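Local coordinates for protein GNAT family acetyltransferase (Mycobacterium smegmatis, PDB 6C30) that probably transfers an acetyl group from acetyl-coenzyme A to the amino terminus of a protein substrate, as other RimJ-type enzymes of the GNAT family do, at residues Val169-Glu174 with Val193-Glu198; Pro11-Thr16 with Leu29-Met34; Glu152-Pro157 with Arg188-Val193. All coordinates share one frame; numbering follows the deposited sequence.

Contact 1: residues Val169-Glu174 with Val193-Glu198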
loop_
_atom_site.group_PDB
_atom_site.type_symbol
_atom_site.label_atom_id
_atom_site.label_comp_id
_atom_site.label_asym_id
_atom_site.label_seq_id
_atom_site.Cartn_x
_atom_site.Cartn_y
_atom_site.Cartn_z
ATOM N N VAL A 169 13.845 -7.182 -18.472
ATOM C CA VAL A 169 14.314 -6.150 -17.552
ATOM C C VAL A 169 15.834 -6.002 -17.498
ATOM O O VAL A 169 16.328 -5.062 -16.883
ATOM C CB VAL A 169 13.777 -6.372 -16.112
ATOM C CG1 VAL A 169 12.265 -6.358 -16.117
ATOM C CG2 VAL A 169 14.300 -7.669 -15.506
ATOM N N GLY A 170 16.571 -6.917 -18.129
ATOM C CA GLY A 170 18.012 -6.750 -18.246
ATOM C C GLY A 170 18.886 -7.885 -17.748
ATOM O O GLY A 170 20.115 -7.773 -17.757
ATOM N N PHE A 171 18.284 -8.986 -17.321
ATOM C CA PHE A 171 19.106 -10.120 -16.894
ATOM C C PHE A 171 19.878 -10.737 -18.062
ATOM O O PHE A 171 19.331 -10.900 -19.159
ATOM C CB PHE A 171 18.236 -11.190 -16.218
ATOM C CG PHE A 171 17.837 -10.836 -14.815
ATOM C CD1 PHE A 171 18.689 -11.108 -13.757
ATOM C CD2 PHE A 171 16.617 -10.227 -14.557
ATOM C CE1 PHE A 171 18.332 -10.771 -12.453
ATOM C CE2 PHE A 171 16.252 -9.893 -13.262
ATOM C CZ PHE A 171 17.113 -10.171 -12.206
ATOM N N ARG A 172 21.145 -11.078 -17.803
ATOM C CA ARG A 172 22.018 -11.769 -18.754
ATOM C C ARG A 172 22.104 -13.256 -18.455
ATOM O O ARG A 172 22.279 -13.625 -17.303
ATOM C CB ARG A 172 23.441 -11.214 -18.698
ATOM C CG ARG A 172 23.602 -9.743 -18.994
ATOM C CD ARG A 172 25.036 -9.299 -18.653
ATOM N NE ARG A 172 25.209 -9.066 -17.221
ATOM C CZ ARG A 172 25.730 -9.940 -16.360
ATOM N NH1 ARG A 172 26.157 -11.126 -16.777
ATOM N NH2 ARG A 172 25.826 -9.614 -15.076
ATOM N N GLU A 173 22.053 -14.110 -19.467
ATOM C CA GLU A 173 22.368 -15.529 -19.244
ATOM C C GLU A 173 23.849 -15.700 -18.902
ATOM O O GLU A 173 24.720 -15.210 -19.638
ATOM C CB GLU A 173 22.027 -16.370 -20.476
ATOM C CG GLU A 173 20.535 -16.503 -20.735
ATOM C CD GLU A 173 20.228 -17.420 -21.902
ATOM O OE1 GLU A 173 21.169 -18.046 -22.438
ATOM O OE2 GLU A 173 19.048 -17.504 -22.291
ATOM N N GLU A 174 24.136 -16.398 -17.803
ATOM C CA GLU A 174 25.516 -16.643 -17.388
ATOM C C GLU A 174 25.902 -18.108 -17.459
ATOM O O GLU A 174 27.074 -18.423 -17.587
ATOM C CB GLU A 174 25.753 -16.121 -15.963
ATOM C CG GLU A 174 25.781 -14.603 -15.912
ATOM C CD GLU A 174 26.386 -14.049 -14.646
ATOM O OE1 GLU A 174 26.227 -14.664 -13.577
ATOM O OE2 GLU A 174 27.025 -12.982 -14.726
ATOM N N VAL A 193 20.765 -16.613 -14.649
ATOM C CA VAL A 193 20.830 -15.283 -15.249
ATOM C C VAL A 193 21.192 -14.270 -14.159
ATOM O O VAL A 193 20.987 -14.537 -12.975
ATOM C CB VAL A 193 19.503 -14.891 -15.955
ATOM C CG1 VAL A 193 19.107 -15.936 -16.993
ATOM C CG2 VAL A 193 18.376 -14.682 -14.942
ATOM N N ALA A 194 21.742 -13.115 -14.539
ATOM C CA ALA A 194 22.245 -12.180 -13.546
ATOM C C ALA A 194 22.339 -10.761 -14.079
ATOM O O ALA A 194 22.372 -10.526 -15.292
ATOM C CB ALA A 194 23.619 -12.617 -13.044
ATOM N N ILE A 195 22.389 -9.820 -13.153
ATOM C CA ILE A 195 22.652 -8.429 -13.487
ATOM C C ILE A 195 23.430 -7.818 -12.320
ATOM O O ILE A 195 23.227 -8.208 -11.168
ATOM C CB ILE A 195 21.327 -7.667 -13.782
ATOM C CG1 ILE A 195 21.614 -6.262 -14.324
ATOM C CG2 ILE A 195 20.402 -7.615 -12.549
ATOM C CD1 ILE A 195 20.361 -5.498 -14.750
ATOM N N THR A 196 24.355 -6.902 -12.609
ATOM C CA THR A 196 25.107 -6.272 -11.525
ATOM C C THR A 196 24.787 -4.779 -11.475
ATOM O O THR A 196 24.215 -4.228 -12.417
ATOM C CB THR A 196 26.642 -6.503 -11.649
ATOM O OG1 THR A 196 27.155 -5.825 -12.805
ATOM C CG2 THR A 196 26.971 -7.990 -11.738
ATOM N N ALA A 197 25.141 -4.144 -10.360
ATOM C CA ALA A 197 24.726 -2.773 -10.089
ATOM C C ALA A 197 25.220 -1.794 -11.151
ATOM O O ALA A 197 24.517 -0.839 -11.482
ATOM C CB ALA A 197 25.201 -2.350 -8.717
ATOM N N GLU A 198 26.405 -2.050 -11.698
ATOM C CA GLU A 198 26.952 -1.212 -12.777
ATOM C C GLU A 198 26.000 -1.107 -13.969
ATOM O O GLU A 198 26.011 -0.110 -14.690
ATOM C CB GLU A 198 28.303 -1.759 -13.260
ATOM C CG GLU A 198 29.406 -1.792 -12.204
ATOM C CD GLU A 198 29.470 -3.114 -11.459
ATOM O OE1 GLU A 198 28.504 -3.895 -11.556
ATOM O OE2 GLU A 198 30.485 -3.371 -10.779
#
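Arg172 and Ala194 face each other as an antiparallel hydrogen-bonded pair and exchange both backbone bonds. Arg172 N reaches Ala194 O at 2.8 Å and almost straight (174°), whereas Ala194 N returns to Arg172 O at 2.9 Å on a more bent path. Arg172 O also receives a CA-H...O contact from Val193 CA at 3.0 Å, so neighbouring residues of one strand approach the same carbonyl. Ala194 O has a second neighbour too: the arginine chain bends at chi3 (-80°), and the oxygen lies over one face of the guanidinium, offset toward its rim. Within that plane, NH1 points to Glu174 OE2 at 2.9 Å in a salt bridge, using the anti side of the carboxylate. NE is taken by Glu199, whose other carboxylate oxygen accepts from Thr196 N, which ties both strands to one acid.

Gly170 closes helix 160-169 with a Schellman motif, and the chain turns at once into strand 172-180, which lies beside strand 186-196 in the C-terminal part of the GNAT fold. At this turn Phe171 CB meets Val193 CG2 at 3.7 Å, while Ile195 CG2 sits over the ring face, 4.2 Å from its centroid; Leu139 of helix 130-143 touches both Phe171 and Ile195.

The other carboxylate oxygens are also engaged. Glu174 OE1 forms a salt bridge with Arg150 while its CD rests 3.5 Å from Ala194 CB, Glu173 OE2 pairs with Arg163, and Glu198 accepts from Thr196 OG1 through OE1 and bonds His149 through OE2.

Contact 2: residues Pro11-Thr16 with Leu29-Met34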
loop_
_atom_site.group_PDB
_atom_site.type_symbol
_atom_site.label_atom_id
_atom_site.label_comp_id
_atom_site.label_asym_id
_atom_site.label_seq_id
_atom_site.Cartn_x
_atom_site.Cartn_y
_atom_site.Cartn_z
ATOM N N PRO A 11 19.802 -4.594 6.183
ATOM C CA PRO A 11 19.582 -3.325 5.484
ATOM C C PRO A 11 18.448 -3.423 4.461
ATOM O O PRO A 11 18.353 -4.421 3.746
ATOM C CB PRO A 11 20.926 -3.068 4.789
ATOM C CG PRO A 11 21.555 -4.422 4.674
ATOM C CD PRO A 11 21.137 -5.155 5.905
ATOM N N GLY A 12 17.595 -2.408 4.405
ATOM C CA GLY A 12 16.519 -2.382 3.433
ATOM C C GLY A 12 15.322 -3.226 3.829
ATOM O O GLY A 12 14.407 -3.400 3.034
ATOM N N TRP A 13 15.319 -3.727 5.061
ATOM C CA TRP A 13 14.207 -4.542 5.563
ATOM C C TRP A 13 13.824 -4.150 6.989
ATOM O O TRP A 13 14.703 -3.945 7.825
ATOM C CB TRP A 13 14.563 -6.031 5.531
ATOM C CG TRP A 13 13.425 -6.874 6.017
ATOM C CD1 TRP A 13 13.230 -7.351 7.280
ATOM C CD2 TRP A 13 12.297 -7.294 5.249
ATOM N NE1 TRP A 13 12.046 -8.050 7.345
ATOM C CE2 TRP A 13 11.459 -8.037 6.106
ATOM C CE3 TRP A 13 11.918 -7.116 3.913
ATOM C CZ2 TRP A 13 10.268 -8.616 5.665
ATOM C CZ3 TRP A 13 10.728 -7.687 3.477
ATOM C CH2 TRP A 13 9.920 -8.424 4.351
ATOM N N PRO A 14 12.517 -4.054 7.285
ATOM C CA PRO A 14 11.403 -4.097 6.334
ATOM C C PRO A 14 11.266 -2.770 5.604
ATOM O O PRO A 14 11.736 -1.741 6.091
ATOM C CB PRO A 14 10.183 -4.381 7.222
ATOM C CG PRO A 14 10.558 -3.876 8.563
ATOM C CD PRO A 14 12.052 -3.980 8.685
ATOM N N ASP A 15 10.638 -2.795 4.437
ATOM C CA ASP A 15 10.435 -1.585 3.651
ATOM C C ASP A 15 9.346 -1.867 2.639
ATOM O O ASP A 15 8.963 -3.030 2.436
ATOM C CB ASP A 15 11.734 -1.158 2.950
ATOM C CG ASP A 15 11.790 0.334 2.658
ATOM O OD1 ASP A 15 10.782 1.037 2.877
ATOM O OD2 ASP A 15 12.855 0.802 2.189
ATOM N N THR A 16 8.848 -0.807 2.011
ATOM C CA THR A 16 8.007 -0.940 0.836
ATOM C C THR A 16 8.789 -0.449 -0.377
ATOM O O THR A 16 9.803 0.238 -0.240
ATOM C CB THR A 16 6.706 -0.150 0.974
ATOM O OG1 THR A 16 6.996 1.253 1.027
ATOM C CG2 THR A 16 5.969 -0.535 2.251
ATOM N N LEU A 29 5.585 -3.183 -3.887
ATOM C CA LEU A 29 6.072 -4.301 -3.062
ATOM C C LEU A 29 5.945 -3.950 -1.597
ATOM O O LEU A 29 6.273 -2.837 -1.198
ATOM C CB LEU A 29 7.537 -4.627 -3.360
ATOM C CG LEU A 29 7.941 -4.933 -4.806
ATOM C CD1 LEU A 29 9.414 -5.322 -4.882
ATOM C CD2 LEU A 29 7.061 -6.051 -5.368
ATOM N N ARG A 30 5.499 -4.903 -0.785
ATOM C CA ARG A 30 5.521 -4.691 0.663
ATOM C C ARG A 30 5.733 -6.038 1.361
ATOM O O ARG A 30 5.580 -7.087 0.735
ATOM C CB ARG A 30 4.237 -3.974 1.134
ATOM C CG ARG A 30 2.924 -4.589 0.683
ATOM C CD ARG A 30 2.529 -5.748 1.572
ATOM N NE ARG A 30 1.248 -6.313 1.164
ATOM C CZ ARG A 30 0.798 -7.500 1.564
ATOM N NH1 ARG A 30 1.531 -8.237 2.394
ATOM N NH2 ARG A 30 -0.381 -7.945 1.146
ATOM N N PRO A 31 6.116 -6.021 2.652
ATOM C CA PRO A 31 6.434 -7.296 3.319
ATOM C C PRO A 31 5.281 -8.294 3.399
ATOM O O PRO A 31 4.138 -7.904 3.601
ATOM C CB PRO A 31 6.837 -6.855 4.729
ATOM C CG PRO A 31 7.385 -5.466 4.539
ATOM C CD PRO A 31 6.480 -4.857 3.485
ATOM N N VAL A 32 5.582 -9.580 3.268
ATOM C CA VAL A 32 4.613 -10.620 3.616
ATOM C C VAL A 32 4.099 -10.413 5.038
ATOM O O VAL A 32 4.832 -9.936 5.917
ATOM C CB VAL A 32 5.208 -12.056 3.515
ATOM C CG1 VAL A 32 5.521 -12.437 2.071
ATOM C CG2 VAL A 32 6.440 -12.205 4.396
ATOM N N ARG A 33 2.847 -10.780 5.266
ATOM C CA ARG A 33 2.293 -10.688 6.613
ATOM C C ARG A 33 1.265 -11.785 6.829
ATOM O O ARG A 33 0.775 -12.407 5.865
ATOM C CB ARG A 33 1.687 -9.304 6.857
ATOM C CG ARG A 33 0.514 -8.983 5.961
ATOM C CD ARG A 33 0.093 -7.512 6.130
ATOM N NE ARG A 33 -0.854 -7.166 5.084
ATOM C CZ ARG A 33 -0.789 -6.079 4.318
ATOM N NH1 ARG A 33 0.180 -5.177 4.451
ATOM N NH2 ARG A 33 -1.716 -5.907 3.397
ATOM N N MET A 34 0.934 -12.037 8.094
ATOM C CA MET A 34 0.040 -13.147 8.421
ATOM C C MET A 34 -1.333 -13.048 7.763
ATOM O O MET A 34 -1.907 -14.065 7.378
ATOM C CB MET A 34 -0.127 -13.277 9.950
ATOM C CG MET A 34 1.159 -13.626 10.670
ATOM S SD MET A 34 1.745 -15.260 10.191
ATOM C CE MET A 34 3.352 -15.283 10.946
#
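The loop leading into strand 17-22 lies against the end of strand 25-31, and the meeting point is Pro31, approached by Trp13, Pro14 and Asp15. Trp13 has CG anti to its backbone N (chi1 -179°), and the far corner of its six-membered ring, CH2, comes to 3.5 Å from Pro31 CB; the indole and the proline ring run alongside one another with opposite headings. A cis peptide bond joins Trp13 to Pro14 and folds the second ring back on the first, with Pro14 CB 4.0 Å above the centre of the indole. The same Pro14 CB also lies 4.0 Å from Pro31 CG. Phe90 of the neighbouring strand 88-94 meets the indole in a T-shaped stack.

Strands 17-22 and 25-31 form an antiparallel hairpin at one margin of the GNAT sheet, and this contact carries their association past the first strand's beginning. No hydrogen bond crosses here. Thr16 CA instead approaches Leu29 O at 3.3 Å in a CA-H...O contact, next to the regular backbone bonding of Leu29 with Val17, and Thr16 CG2 lies 4.0 Å from Arg30 CB. Asp15 O is buried against Pro31 CD at 3.3 Å with no polar partner in the model; Pro31 has no backbone N-H to offer it. On the loop itself, Thr16 N reaches Asp15 OD1 from above the carboxylate plane.

Arg30 turns its charged end away from the loop: NE forms a salt bridge with Glu93, and NH1 bonds Pro31 O at 2.9 Å while also pairing with Asp36. Trp216 of the second subunit packs on Thr16 and Pro31, and Cys217 of that subunit on Pro14.

Contact 3: residues Glu152-Pro157 with Arg188-Val193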
loop_
_atom_site.group_PDB
_atom_site.type_symbol
_atom_site.label_atom_id
_atom_site.label_comp_id
_atom_site.label_asym_id
_atom_site.label_seq_id
_atom_site.Cartn_x
_atom_site.Cartn_y
_atom_site.Cartn_z
ATOM N N GLU A 152 20.924 -12.480 -9.039
ATOM C CA GLU A 152 20.790 -13.560 -10.002
ATOM C C GLU A 152 19.420 -14.212 -9.899
ATOM O O GLU A 152 18.691 -13.983 -8.930
ATOM C CB GLU A 152 21.875 -14.617 -9.786
ATOM C CG GLU A 152 21.729 -15.347 -8.455
ATOM C CD GLU A 152 22.816 -16.374 -8.201
ATOM O OE1 GLU A 152 22.577 -17.286 -7.386
ATOM O OE2 GLU A 152 23.918 -16.279 -8.794
ATOM N N ALA A 153 19.080 -15.009 -10.901
ATOM C CA ALA A 153 17.844 -15.793 -10.887
ATOM C C ALA A 153 18.070 -17.088 -11.635
ATOM O O ALA A 153 18.980 -17.189 -12.473
ATOM C CB ALA A 153 16.685 -15.021 -11.510
ATOM N N THR A 154 17.268 -18.098 -11.311
ATOM C CA THR A 154 17.339 -19.371 -12.018
ATOM C C THR A 154 15.991 -19.672 -12.662
ATOM O O THR A 154 14.925 -19.346 -12.115
ATOM C CB THR A 154 17.773 -20.529 -11.087
ATOM O OG1 THR A 154 16.921 -20.561 -9.934
ATOM C CG2 THR A 154 19.207 -20.323 -10.636
ATOM N N VAL A 155 16.034 -20.262 -13.848
ATOM C CA VAL A 155 14.821 -20.478 -14.618
ATOM C C VAL A 155 15.041 -21.671 -15.541
ATOM O O VAL A 155 16.098 -21.787 -16.151
ATOM C CB VAL A 155 14.442 -19.194 -15.414
ATOM C CG1 VAL A 155 15.598 -18.713 -16.294
ATOM C CG2 VAL A 155 13.181 -19.418 -16.234
ATOM N N ARG A 156 14.078 -22.583 -15.612
ATOM C CA ARG A 156 14.218 -23.719 -16.512
ATOM C C ARG A 156 14.248 -23.245 -17.963
ATOM O O ARG A 156 13.519 -22.313 -18.331
ATOM C CB ARG A 156 13.086 -24.731 -16.292
ATOM C CG ARG A 156 13.246 -25.532 -14.998
ATOM C CD ARG A 156 12.097 -26.514 -14.784
ATOM N NE ARG A 156 12.093 -27.558 -15.805
ATOM C CZ ARG A 156 11.096 -28.417 -15.993
ATOM N NH1 ARG A 156 10.005 -28.350 -15.238
ATOM N NH2 ARG A 156 11.189 -29.335 -16.951
ATOM N N PRO A 157 15.097 -23.878 -18.794
ATOM C CA PRO A 157 15.114 -23.523 -20.216
ATOM C C PRO A 157 13.727 -23.633 -20.832
ATOM O O PRO A 157 13.415 -22.870 -21.741
ATOM C CB PRO A 157 16.063 -24.556 -20.831
ATOM C CG PRO A 157 16.962 -24.965 -19.709
ATOM C CD PRO A 157 16.133 -24.870 -18.449
ATOM N N ARG A 188 16.162 -30.948 -12.303
ATOM C CA ARG A 188 16.002 -30.256 -13.586
ATOM C C ARG A 188 17.053 -29.183 -13.835
ATOM O O ARG A 188 17.350 -28.377 -12.945
ATOM C CB ARG A 188 14.620 -29.596 -13.677
ATOM C CG ARG A 188 13.454 -30.469 -13.271
ATOM C CD ARG A 188 12.971 -31.257 -14.437
ATOM N NE ARG A 188 11.789 -32.060 -14.142
ATOM C CZ ARG A 188 11.223 -32.853 -15.044
ATOM N NH1 ARG A 188 11.739 -32.911 -16.264
ATOM N NH2 ARG A 188 10.158 -33.580 -14.737
ATOM N N ASP A 189 17.605 -29.152 -15.051
ATOM C CA ASP A 189 18.490 -28.059 -15.447
ATOM C C ASP A 189 17.809 -26.703 -15.266
ATOM O O ASP A 189 16.630 -26.552 -15.587
ATOM C CB ASP A 189 18.901 -28.161 -16.916
ATOM C CG ASP A 189 19.729 -29.392 -17.245
ATOM O OD1 ASP A 189 20.085 -30.205 -16.357
ATOM O OD2 ASP A 189 20.032 -29.516 -18.454
ATOM N N HIS A 190 18.550 -25.721 -14.772
ATOM C CA HIS A 190 18.089 -24.337 -14.717
ATOM C C HIS A 190 19.157 -23.427 -15.308
ATOM O O HIS A 190 20.344 -23.575 -14.995
ATOM C CB HIS A 190 17.794 -23.898 -13.276
ATOM C CG HIS A 190 16.499 -24.412 -12.720
ATOM N ND1 HIS A 190 16.267 -25.749 -12.485
ATOM C CD2 HIS A 190 15.376 -23.758 -12.326
ATOM C CE1 HIS A 190 15.051 -25.900 -11.985
ATOM N NE2 HIS A 190 14.494 -24.708 -11.871
ATOM N N LEU A 191 18.750 -22.504 -16.173
ATOM C CA LEU A 191 19.621 -21.405 -16.568
ATOM C C LEU A 191 19.876 -20.493 -15.383
ATOM O O LEU A 191 18.996 -20.302 -14.542
ATOM C CB LEU A 191 18.998 -20.603 -17.711
ATOM C CG LEU A 191 18.932 -21.328 -19.055
ATOM C CD1 LEU A 191 17.852 -20.711 -19.909
ATOM C CD2 LEU A 191 20.278 -21.286 -19.765
ATOM N N LEU A 192 21.083 -19.955 -15.310
ATOM C CA LEU A 192 21.421 -18.924 -14.353
ATOM C C LEU A 192 21.513 -17.608 -15.104
ATOM O O LEU A 192 22.252 -17.506 -16.091
ATOM C CB LEU A 192 22.752 -19.242 -13.658
ATOM C CG LEU A 192 23.270 -18.204 -12.668
ATOM C CD1 LEU A 192 22.346 -18.112 -11.464
ATOM C CD2 LEU A 192 24.696 -18.524 -12.221
ATOM N N VAL A 193 20.765 -16.613 -14.649
ATOM C CA VAL A 193 20.830 -15.283 -15.249
ATOM C C VAL A 193 21.192 -14.270 -14.159
ATOM O O VAL A 193 20.987 -14.537 -12.975
ATOM C CB VAL A 193 19.503 -14.891 -15.955
ATOM C CG1 VAL A 193 19.107 -15.936 -16.993
ATOM C CG2 VAL A 193 18.376 -14.682 -14.942
HETATM O O HOH W 1 14.743 -28.114 -16.952
HETATM O O HOH W 2 13.993 -31.035 -17.375
#
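Ala153 and Val193, then Val155 and Leu191, are antiparallel hydrogen-bonded pairs that join strand 150-155 to strand 186-196. This is the tight part. Leu191 N reaches Val155 O at 2.7 Å, and Thr154 CA adds a CA-H...O contact to Leu191 O at 3.2 Å. On the face carrying Ala153 and Val155, Ala153 CB touches Val193 CG2 at 3.8 Å, and Val155 also packs against helix 160-169.

Beyond Val155 the regular backbone bonding stops, although the chains stay close (Arg156 and His190 CA atoms 4.3 Å apart), and side chains and water take over. Arg156 CG sits over the His190 ring, 3.6 Å from its centroid; the ring is held by ND1, which donates in its own plane to Arg188 O. Arg156 bends at chi3 (66°), and its guanidinium stacks on Arg188 with an offset, Arg188 CD over its face, centres 4.5 Å and planes 24° apart. One water bridges Arg156 NE, at 2.9 Å, to Asp189 O. A second accepts from Arg188 NH1 and, weakly, from Arg156 NH2. Arg188 also donates to the carbonyls of Val183 and Asp184. Two like charges can lie in an offset stack, probably because water and carbonyl oxygens around their edges counter the repulsion.

Overall arrangement
All three contacts belong to one mixed, branched sheet. Contact 2 comes first along the chain and is complete before the others begin; its centre lies about 24 Å from that of contact 1 and about 26 Å from that of contact 3, on the opposite side of the chain's centre from contact 3. Contacts 1 and 3 alternate in sequence and share Val193, their centres about 13 Å apart. Strand 186-196 has strand 150-155 on one side and strand 172-180 on the other, and Glu174 N probably bonds Leu192 O where the contacts meet. Strand 186-196 is therefore the shared middle strand of contacts 1 and 3, while contact 2 lies at the subunit interface.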